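Protein-arginine-phosphatase (Geobacillus stearothermophilus, PDB 4PIC) removes phosphate from phosphoarginine residues in proteins, probably counteracting the arginine kinase McsB, and shows almost no activity toward phosphotyrosine peptides. Local coordinates at residues Ile73-Lys87 against Lys100-Asp114. Sequence-based numbering, arbitrary orientation.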
loop_
_atom_site.group_PDB
_atom_site.type_symbol
_atom_site.label_atom_id
_atom_site.label_comp_id
_atom_site.label_asym_id
_atom_site.label_seq_id
_atom_site.Cartn_x
_atom_site.Cartn_y
_atom_site.Cartn_z
ATOM N N ILE A 73 14.559 4.193 -0.244
ATOM C CA ILE A 73 14.843 3.600 -1.542
ATOM C C ILE A 73 16.237 3.999 -2.029
ATOM O O ILE A 73 17.009 3.153 -2.491
ATOM C CB ILE A 73 13.781 4.021 -2.576
ATOM C CG1 ILE A 73 12.395 3.522 -2.154
ATOM C CG2 ILE A 73 14.154 3.534 -3.972
ATOM C CD1 ILE A 73 12.255 2.008 -2.153
ATOM N N ASP A 74 16.569 5.281 -1.885
ATOM C CA ASP A 74 17.872 5.785 -2.306
ATOM C C ASP A 74 19.011 5.298 -1.412
ATOM O O ASP A 74 20.138 5.136 -1.873
ATOM C CB ASP A 74 17.872 7.313 -2.347
ATOM C CG ASP A 74 16.960 7.866 -3.416
ATOM O OD1 ASP A 74 16.590 7.103 -4.333
ATOM O OD2 ASP A 74 16.625 9.068 -3.337
ATOM N N TRP A 75 18.713 5.076 -0.137
ATOM C CA TRP A 75 19.699 4.546 0.810
ATOM C C TRP A 75 20.075 3.097 0.488
ATOM O O TRP A 75 21.252 2.720 0.523
ATOM C CB TRP A 75 19.140 4.640 2.230
ATOM C CG TRP A 75 19.945 3.958 3.297
ATOM C CD1 TRP A 75 20.950 4.505 4.047
ATOM C CD2 TRP A 75 19.778 2.612 3.776
ATOM N NE1 TRP A 75 21.427 3.583 4.948
ATOM C CE2 TRP A 75 20.732 2.411 4.797
ATOM C CE3 TRP A 75 18.928 1.555 3.428
ATOM C CZ2 TRP A 75 20.852 1.199 5.482
ATOM C CZ3 TRP A 75 19.050 0.350 4.109
ATOM C CH2 TRP A 75 20.009 0.181 5.121
ATOM N N ALA A 76 19.072 2.296 0.150
ATOM C CA ALA A 76 19.254 0.857 -0.028
ATOM C C ALA A 76 20.122 0.487 -1.225
ATOM O O ALA A 76 20.018 1.093 -2.292
ATOM C CB ALA A 76 17.889 0.182 -0.144
ATOM N N THR A 77 20.987 -0.510 -1.037
ATOM C CA THR A 77 21.604 -1.184 -2.165
ATOM C C THR A 77 20.688 -2.309 -2.638
ATOM O O THR A 77 20.682 -2.672 -3.814
ATOM C CB THR A 77 22.989 -1.756 -1.811
ATOM O OG1 THR A 77 22.863 -2.704 -0.740
ATOM C CG2 THR A 77 23.933 -0.636 -1.376
ATOM N N HIS A 78 19.915 -2.868 -1.707
ATOM C CA HIS A 78 18.973 -3.939 -2.029
ATOM C C HIS A 78 17.702 -3.734 -1.237
ATOM O O HIS A 78 17.756 -3.575 -0.009
ATOM C CB HIS A 78 19.541 -5.313 -1.656
ATOM C CG HIS A 78 20.845 -5.626 -2.316
ATOM N ND1 HIS A 78 22.016 -4.977 -1.994
ATOM C CD2 HIS A 78 21.163 -6.525 -3.276
ATOM C CE1 HIS A 78 22.999 -5.455 -2.735
ATOM N NE2 HIS A 78 22.510 -6.400 -3.519
ATOM N N VAL A 79 16.572 -3.740 -1.935
ATOM C CA VAL A 79 15.271 -3.656 -1.295
ATOM C C VAL A 79 14.673 -5.040 -1.379
ATOM O O VAL A 79 14.416 -5.553 -2.468
ATOM C CB VAL A 79 14.363 -2.636 -1.991
ATOM C CG1 VAL A 79 13.017 -2.553 -1.266
ATOM C CG2 VAL A 79 15.047 -1.266 -2.039
ATOM N N LEU A 80 14.494 -5.661 -0.221
ATOM C CA LEU A 80 14.077 -7.051 -0.155
ATOM C C LEU A 80 12.675 -7.127 0.427
ATOM O O LEU A 80 12.458 -6.948 1.634
ATOM C CB LEU A 80 15.081 -7.890 0.655
ATOM C CG LEU A 80 16.500 -7.887 0.077
ATOM C CD1 LEU A 80 17.458 -8.755 0.916
ATOM C CD2 LEU A 80 16.480 -8.368 -1.365
ATOM N N ALA A 81 11.725 -7.375 -0.461
ATOM C CA ALA A 81 10.320 -7.403 -0.110
ATOM C C ALA A 81 9.934 -8.750 0.493
ATOM O O ALA A 81 10.489 -9.789 0.140
ATOM C CB ALA A 81 9.464 -7.117 -1.353
HETATM N N MSE A 82 8.945 -8.738 1.379
HETATM C CA MSE A 82 8.489 -9.980 1.992
HETATM C C MSE A 82 7.698 -10.845 1.013
HETATM O O MSE A 82 7.679 -12.069 1.131
HETATM C CB MSE A 82 7.662 -9.698 3.262
HETATM C CG MSE A 82 8.443 -9.006 4.398
HETATM SE SE MSE A 82 9.920 -10.020 5.149
HETATM C CE MSE A 82 11.312 -9.554 3.904
ATOM N N THR A 83 7.022 -10.203 0.064
ATOM C CA THR A 83 6.153 -10.910 -0.880
ATOM C C THR A 83 6.290 -10.292 -2.261
ATOM O O THR A 83 6.744 -9.158 -2.384
ATOM C CB THR A 83 4.660 -10.797 -0.478
ATOM O OG1 THR A 83 4.203 -9.452 -0.684
ATOM C CG2 THR A 83 4.434 -11.198 0.976
ATOM N N SER A 84 5.855 -11.010 -3.292
ATOM C CA SER A 84 5.833 -10.447 -4.640
ATOM C C SER A 84 4.894 -9.242 -4.747
ATOM O O SER A 84 5.199 -8.270 -5.452
ATOM C CB SER A 84 5.485 -11.516 -5.683
ATOM O OG SER A 84 4.219 -12.085 -5.431
ATOM N N GLY A 85 3.772 -9.293 -4.030
ATOM C CA GLY A 85 2.842 -8.175 -3.991
ATOM C C GLY A 85 3.529 -6.917 -3.509
ATOM O O GLY A 85 3.353 -5.841 -4.078
ATOM N N HIS A 86 4.340 -7.049 -2.463
ATOM C CA HIS A 86 5.078 -5.896 -1.963
ATOM C C HIS A 86 6.102 -5.434 -2.990
ATOM O O HIS A 86 6.263 -4.230 -3.211
ATOM C CB HIS A 86 5.783 -6.230 -0.651
ATOM C CG HIS A 86 4.855 -6.362 0.513
ATOM N ND1 HIS A 86 4.728 -7.530 1.230
ATOM C CD2 HIS A 86 4.014 -5.468 1.091
ATOM C CE1 HIS A 86 3.838 -7.356 2.195
ATOM N NE2 HIS A 86 3.396 -6.113 2.134
ATOM N N LYS A 87 6.817 -6.383 -3.590
ATOM C CA LYS A 87 7.768 -6.051 -4.643
ATOM C C LYS A 87 7.088 -5.262 -5.755
ATOM O O LYS A 87 7.588 -4.213 -6.183
ATOM C CB LYS A 87 8.414 -7.312 -5.211
ATOM C CG LYS A 87 9.402 -7.017 -6.341
ATOM C CD LYS A 87 9.962 -8.293 -6.939
ATOM C CE LYS A 87 10.375 -8.081 -8.386
ATOM N NZ LYS A 87 9.208 -7.638 -9.201
ATOM N N LYS A 100 16.943 -3.027 -8.192
ATOM C CA LYS A 100 17.470 -3.442 -6.892
ATOM C C LYS A 100 16.386 -3.920 -5.934
ATOM O O LYS A 100 16.653 -4.113 -4.745
ATOM C CB LYS A 100 18.277 -2.320 -6.243
ATOM C CG LYS A 100 17.476 -1.076 -5.885
ATOM C CD LYS A 100 18.392 -0.048 -5.229
ATOM C CE LYS A 100 17.712 1.292 -5.084
ATOM N NZ LYS A 100 18.613 2.248 -4.403
ATOM N N THR A 101 15.179 -4.128 -6.447
ATOM C CA THR A 101 14.079 -4.599 -5.607
ATOM C C THR A 101 13.753 -6.038 -5.961
ATOM O O THR A 101 13.543 -6.368 -7.127
ATOM C CB THR A 101 12.836 -3.720 -5.787
ATOM O OG1 THR A 101 13.187 -2.372 -5.459
ATOM C CG2 THR A 101 11.717 -4.162 -4.853
ATOM N N PHE A 102 13.750 -6.907 -4.955
ATOM C CA PHE A 102 13.511 -8.326 -5.168
ATOM C C PHE A 102 12.663 -8.790 -4.009
ATOM O O PHE A 102 12.639 -8.129 -2.978
ATOM C CB PHE A 102 14.827 -9.118 -5.074
ATOM C CG PHE A 102 15.963 -8.575 -5.905
ATOM C CD1 PHE A 102 16.253 -9.128 -7.139
ATOM C CD2 PHE A 102 16.761 -7.549 -5.424
ATOM C CE1 PHE A 102 17.308 -8.644 -7.899
ATOM C CE2 PHE A 102 17.818 -7.062 -6.178
ATOM C CZ PHE A 102 18.084 -7.605 -7.414
ATOM N N THR A 103 12.010 -9.940 -4.134
ATOM C CA THR A 103 11.544 -10.615 -2.920
ATOM C C THR A 103 12.768 -11.221 -2.257
ATOM O O THR A 103 13.739 -11.577 -2.931
ATOM C CB THR A 103 10.515 -11.733 -3.181
ATOM O OG1 THR A 103 11.110 -12.767 -3.980
ATOM C CG2 THR A 103 9.277 -11.173 -3.877
ATOM N N LEU A 104 12.742 -11.333 -0.938
ATOM C CA LEU A 104 13.846 -11.966 -0.234
ATOM C C LEU A 104 14.118 -13.371 -0.789
ATOM O O LEU A 104 15.266 -13.739 -1.021
ATOM C CB LEU A 104 13.540 -12.011 1.263
ATOM C CG LEU A 104 14.464 -12.826 2.147
ATOM C CD1 LEU A 104 15.908 -12.330 2.079
ATOM C CD2 LEU A 104 13.934 -12.782 3.585
ATOM N N LYS A 105 13.053 -14.123 -1.034
ATOM C CA LYS A 105 13.162 -15.481 -1.556
ATOM C C LYS A 105 13.838 -15.533 -2.922
ATOM O O LYS A 105 14.738 -16.347 -3.144
ATOM C CB LYS A 105 11.778 -16.127 -1.626
ATOM C CG LYS A 105 11.775 -17.541 -2.191
ATOM C CD LYS A 105 12.471 -18.503 -1.239
ATOM C CE LYS A 105 12.250 -19.956 -1.651
ATOM N NZ LYS A 105 12.823 -20.923 -0.663
ATOM N N GLN A 106 13.413 -14.667 -3.839
ATOM C CA GLN A 106 13.995 -14.678 -5.179
ATOM C C GLN A 106 15.468 -14.291 -5.136
ATOM O O GLN A 106 16.288 -14.863 -5.855
ATOM C CB GLN A 106 13.202 -13.784 -6.148
ATOM C CG GLN A 106 13.589 -12.312 -6.142
ATOM C CD GLN A 106 12.900 -11.511 -7.244
ATOM O OE1 GLN A 106 11.900 -10.830 -7.004
ATOM N NE2 GLN A 106 13.441 -11.590 -8.459
ATOM N N PHE A 107 15.818 -13.354 -4.258
ATOM C CA PHE A 107 17.188 -12.865 -4.205
ATOM C C PHE A 107 18.193 -13.906 -3.714
ATOM O O PHE A 107 19.346 -13.941 -4.175
ATOM C CB PHE A 107 17.282 -11.614 -3.337
ATOM C CG PHE A 107 18.646 -11.005 -3.332
ATOM C CD1 PHE A 107 19.140 -10.381 -4.466
ATOM C CD2 PHE A 107 19.442 -11.063 -2.202
ATOM C CE1 PHE A 107 20.399 -9.821 -4.472
ATOM C CE2 PHE A 107 20.709 -10.506 -2.200
ATOM C CZ PHE A 107 21.191 -9.885 -3.340
ATOM N N VAL A 108 17.776 -14.754 -2.779
ATOM C CA VAL A 108 18.708 -15.738 -2.241
ATOM C C VAL A 108 18.539 -17.143 -2.827
ATOM O O VAL A 108 19.420 -17.979 -2.659
ATOM C CB VAL A 108 18.645 -15.807 -0.702
ATOM C CG1 VAL A 108 19.005 -14.462 -0.086
ATOM C CG2 VAL A 108 17.268 -16.228 -0.264
ATOM N N SER A 109 17.432 -17.411 -3.513
ATOM C CA SER A 109 17.143 -18.782 -3.956
ATOM C C SER A 109 16.925 -18.951 -5.459
ATOM O O SER A 109 16.996 -20.068 -5.972
ATOM C CB SER A 109 15.919 -19.339 -3.221
ATOM O OG SER A 109 14.711 -18.872 -3.814
ATOM N N GLY A 110 16.620 -17.867 -6.161
ATOM C CA GLY A 110 16.362 -17.959 -7.591
ATOM C C GLY A 110 14.973 -18.454 -7.971
ATOM O O GLY A 110 14.603 -18.441 -9.149
ATOM N N THR A 111 14.206 -18.922 -6.990
ATOM C CA THR A 111 12.790 -19.175 -7.221
ATOM C C THR A 111 11.998 -18.168 -6.407
ATOM O O THR A 111 12.554 -17.467 -5.557
ATOM C CB THR A 111 12.365 -20.624 -6.872
ATOM O OG1 THR A 111 10.987 -20.827 -7.236
ATOM C CG2 THR A 111 12.547 -20.902 -5.384
ATOM N N ASP A 112 10.704 -18.071 -6.658
ATOM C CA ASP A 112 9.930 -17.090 -5.921
ATOM C C ASP A 112 9.057 -17.710 -4.841
ATOM O O ASP A 112 8.762 -18.908 -4.858
ATOM C CB ASP A 112 9.131 -16.183 -6.860
ATOM C CG ASP A 112 9.395 -14.712 -6.598
ATOM O OD1 ASP A 112 9.702 -13.977 -7.560
ATOM O OD2 ASP A 112 9.297 -14.291 -5.417
ATOM N N GLY A 113 8.678 -16.879 -3.880
ATOM C CA GLY A 113 7.866 -17.315 -2.765
ATOM C C GLY A 113 7.629 -16.130 -1.860
ATOM O O GLY A 113 8.414 -15.172 -1.867
ATOM N N ASP A 114 6.539 -16.189 -1.106
ATOM C CA ASP A 114 6.217 -15.160 -0.130
ATOM C C ASP A 114 6.485 -15.686 1.261
ATOM O O ASP A 114 6.279 -16.869 1.537
ATOM C CB ASP A 114 4.740 -14.768 -0.225
ATOM C CG ASP A 114 4.387 -14.120 -1.544
ATOM O OD1 ASP A 114 5.312 -13.718 -2.266
ATOM O OD2 ASP A 114 3.179 -14.009 -1.842
HETATM O O HOH W 1 17.291 4.575 -5.665
HETATM O O HOH W 2 10.179 -13.526 -0.208
HETATM O O HOH W 3 2.441 -11.679 -3.018
#
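V79 and A81 knit strand 78-81 to strand 101-103 in parallel register, V79 N donating to K100 O (2.8 Å) and A81 N to F102 O, while F102 N and L104 N return bonds to the carbonyls of V79 and A81. With helix 84-93 as the connection, this is a beta-alpha-beta crossover at the edge of the four-stranded sheet of the low molecular weight phosphatase fold. At the N-terminal end of the two strands, K100 reaches back past T77: chi1 of 64° sets CG between backbone N and carbonyl carbon, and the extended chain beyond delivers NZ to I73 O (2.7 Å) and A76 O (2.8 Å), where helix 70-75 ends. A water takes a third bond from NZ and donates to D74 OD1, which also pairs with K70. A methionine in place of K100 would probably leave those two carbonyls without their shared donor. On the sheet face bearing L80 and F102, CD2 of L80 rests 3.9 Å from CB of F107, while CD1 meets L104. The F107 side chain crosses that of H78 at about a right angle, ring planes at 63° and CZ 3.4 Å from H78 CD2, and lays its CD1 over the centre of the F102 ring. Ending its strand, T103 N-caps helix 104-109 in a capping box with Q106, whose OE1 accepts from T103 N while the K87 chain lies across it. D114 OD1, met from above the carboxylate plane, accepts from S84 N (2.9 Å) beside T83, the N-cap of helix 84-93. T83 touches R15, probably an active-site residue, and M82 the nucleophile C9. The chemistry thus implies two polar ties flanking the strand pair: an ammonium on helix-end carbonyls, and a carboxylate on a helix-start N-H near the catalytic site.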